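Local coordinates for leucine aminopeptidase 1, chloroplastic (Solanum lycopersicum, PDB 5D8N), which catalyses the removal of N-terminal amino acids, preferably leucine, from peptides as a metal-dependent M17 aminopeptidase, and also has chaperone activity, at the interface of chains A and B. Sequence-based numbering; all coordinates share one arbitrary frame. Chains: chain A/B, Leucine aminopeptidase 1, chloroplastic.

The interface of chains A and B. Residues chain A 224, 275, 304, 357, 359; chain B 362, 364, 366.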
ATOM      1  N   ALA A 224      16.260  21.388 -11.255  1.00 20.16           N
ATOM      2  CA  ALA A 224      15.747  22.540 -10.525  1.00 19.38           C
ATOM      3  C   ALA A 224      16.808  23.353  -9.789  1.00 19.94           C
ATOM      4  O   ALA A 224      16.564  24.516  -9.471  1.00 19.22           O
ATOM      5  CB  ALA A 224      14.669  22.090  -9.564  1.00 19.57           C
ATOM      6  N   ASN A 275      14.753  30.344  -3.312  1.00 29.80           N
ATOM      7  CA  ASN A 275      14.616  30.619  -4.744  1.00 28.36           C
ATOM      8  C   ASN A 275      13.289  31.335  -5.015  1.00 26.01           C
ATOM      9  O   ASN A 275      12.272  30.714  -5.334  1.00 25.56           O
ATOM     10  CB  ASN A 275      14.675  29.317  -5.563  1.00 28.74           C
ATOM     11  CG  ASN A 275      16.009  28.610  -5.447  1.00 28.64           C
ATOM     12  OD1 ASN A 275      16.075  27.415  -5.156  1.00 34.67           O
ATOM     13  ND2 ASN A 275      17.078  29.324  -5.720  1.00 27.49           N
ATOM     14  N   PHE A 304      10.359  23.226  -9.879  1.00 22.54           N
ATOM     15  CA  PHE A 304      10.258  21.952  -9.174  1.00 25.33           C
ATOM     16  C   PHE A 304       8.888  21.853  -8.508  1.00 25.98           C
ATOM     17  O   PHE A 304       8.408  22.805  -7.869  1.00 25.19           O
ATOM     18  CB  PHE A 304      11.351  21.839  -8.098  1.00 25.23           C
ATOM     19  CG  PHE A 304      11.250  20.597  -7.261  1.00 26.65           C
ATOM     20  CD1 PHE A 304      11.585  19.363  -7.776  1.00 26.17           C
ATOM     21  CD2 PHE A 304      10.724  20.656  -5.982  1.00 30.08           C
ATOM     22  CE1 PHE A 304      11.342  18.203  -7.062  1.00 27.03           C
ATOM     23  CE2 PHE A 304      10.493  19.496  -5.258  1.00 30.57           C
ATOM     24  CZ  PHE A 304      10.794  18.264  -5.802  1.00 26.43           C
ATOM     25  N   GLU A 357       9.093  27.570  -7.416  1.00 23.40           N
ATOM     26  CA  GLU A 357       9.277  26.185  -7.026  1.00 26.27           C
ATOM     27  C   GLU A 357       8.421  25.883  -5.814  1.00 25.84           C
ATOM     28  O   GLU A 357       8.093  26.768  -5.033  1.00 24.11           O
ATOM     29  CB  GLU A 357      10.749  25.810  -6.814  1.00 27.96           C
ATOM     30  CG  GLU A 357      11.470  26.557  -5.722  1.00 27.99           C
ATOM     31  CD  GLU A 357      12.870  26.059  -5.446  1.00 29.75           C
ATOM     32  OE1 GLU A 357      13.376  25.159  -6.170  1.00 28.62           O
ATOM     33  OE2 GLU A 357      13.363  26.424  -4.348  1.00 30.00           O
ATOM     34  N   MET A 359       8.046  24.053  -2.657  1.00 22.58           N
ATOM     35  CA  MET A 359       8.891  23.468  -1.633  1.00 26.59           C
ATOM     36  C   MET A 359       8.136  23.262  -0.304  1.00 29.14           C
ATOM     37  O   MET A 359       6.938  23.523  -0.190  1.00 26.91           O
ATOM     38  CB  MET A 359      10.093  24.383  -1.381  1.00 28.39           C
ATOM     39  CG  MET A 359      10.997  24.576  -2.584  1.00 32.54           C
ATOM     40  SD  MET A 359      11.932  23.101  -3.037  1.00 31.20           S
ATOM     41  CE  MET A 359      13.440  23.344  -2.114  1.00 30.44           C
TER
ATOM     42  N   ALA B 362      13.392  24.949   2.797  1.00 27.57           N
ATOM     43  CA  ALA B 362      13.482  25.708   1.561  1.00 27.25           C
ATOM     44  C   ALA B 362      14.895  25.736   0.950  1.00 28.76           C
ATOM     45  O   ALA B 362      15.045  25.923  -0.267  1.00 26.14           O
ATOM     46  CB  ALA B 362      12.993  27.125   1.803  1.00 29.29           C
ATOM     47  N   GLY B 364      16.897  23.241   0.961  1.00 24.69           N
ATOM     48  CA  GLY B 364      17.304  21.851   0.767  1.00 22.94           C
ATOM     49  C   GLY B 364      17.447  21.435  -0.688  1.00 26.15           C
ATOM     50  O   GLY B 364      16.925  22.081  -1.617  1.00 28.26           O
ATOM     51  N   ARG B 366      16.522  19.037  -3.817  1.00 23.14           N
ATOM     52  CA  ARG B 366      15.298  18.416  -4.283  1.00 21.59           C
ATOM     53  C   ARG B 366      15.679  17.092  -4.958  1.00 22.72           C
ATOM     54  O   ARG B 366      16.718  17.009  -5.610  1.00 21.43           O
ATOM     55  CB  ARG B 366      14.625  19.324  -5.326  1.00 22.81           C
ATOM     56  CG  ARG B 366      14.139  20.701  -4.851  1.00 23.69           C
ATOM     57  CD  ARG B 366      14.354  21.770  -5.934  1.00 23.89           C
ATOM     58  NE  ARG B 366      15.774  22.056  -6.098  1.00 22.91           N
ATOM     59  CZ  ARG B 366      16.424  22.994  -5.424  1.00 24.90           C
ATOM     60  NH1 ARG B 366      15.740  24.013  -4.911  1.00 23.53           N
ATOM     61  NH2 ARG B 366      17.751  22.963  -5.354  1.00 23.54           N
TER
HETATM   62  O   HOH W   1      13.596  27.626  -1.902  1.00 19.98           O
HETATM   63  O   HOH W   2      18.697  25.465  -5.006  1.00 31.06           O
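A loop of chain B carrying B:Ala362, B:Gly364 and B:Arg366 meets the end of strand 347-358 of chain A, at A:Glu357, and loop residues A:Ala224, A:Asn275, A:Phe304 and A:Met359. This is one patch of a contact between subunits of the homohexamer, a dimer of homotrimers; the whole A-B interface is not an exact two-fold, and the patch probably helps hold the subunits together. Its centre lies about 16 Å from the predicted active-site A:Arg389. B:Arg366 supplies 96 of the 178 Å² hidden here. Bends at chi2 and chi3 (-70°) lay its CG and CD along A:Phe304 and turn NH1 to A:Glu357; A:Met359 and A:Ala224 touch both chain and guanidinium end. B:Arg366 CG lies over the ring face of A:Phe304, 3.8 Å from the centroid, a CH-pi contact, while the guanidinium plane stands 77° to that ring. The sulfur of A:Met359, SD, packs on B:Arg366 CG at 3.7 Å. B:Arg366 NH1 makes a salt bridge and hydrogen bond to carboxylate OE1 of A:Glu357 (2.9 Å), which accepts through its syn lone pair; OE1 stands 30° out of the guanidinium plane, whereas OE2 lies at its edge, in plane. An alanine in place of B:Arg366 would probably leave the A:Glu357 carboxylate without its cationic mate and remove the CG and CD methylenes that pack on the A:Phe304 face. One water joins B:Arg366 NH2 (2.7 Å) to the amide oxygen OD1 of A:Asn275; another links the chains, bridging A:Glu357 OE2 (2.7 Å), the backbone N of A:Asn275 and the backbone O of B:Ala362 (2.8 Å).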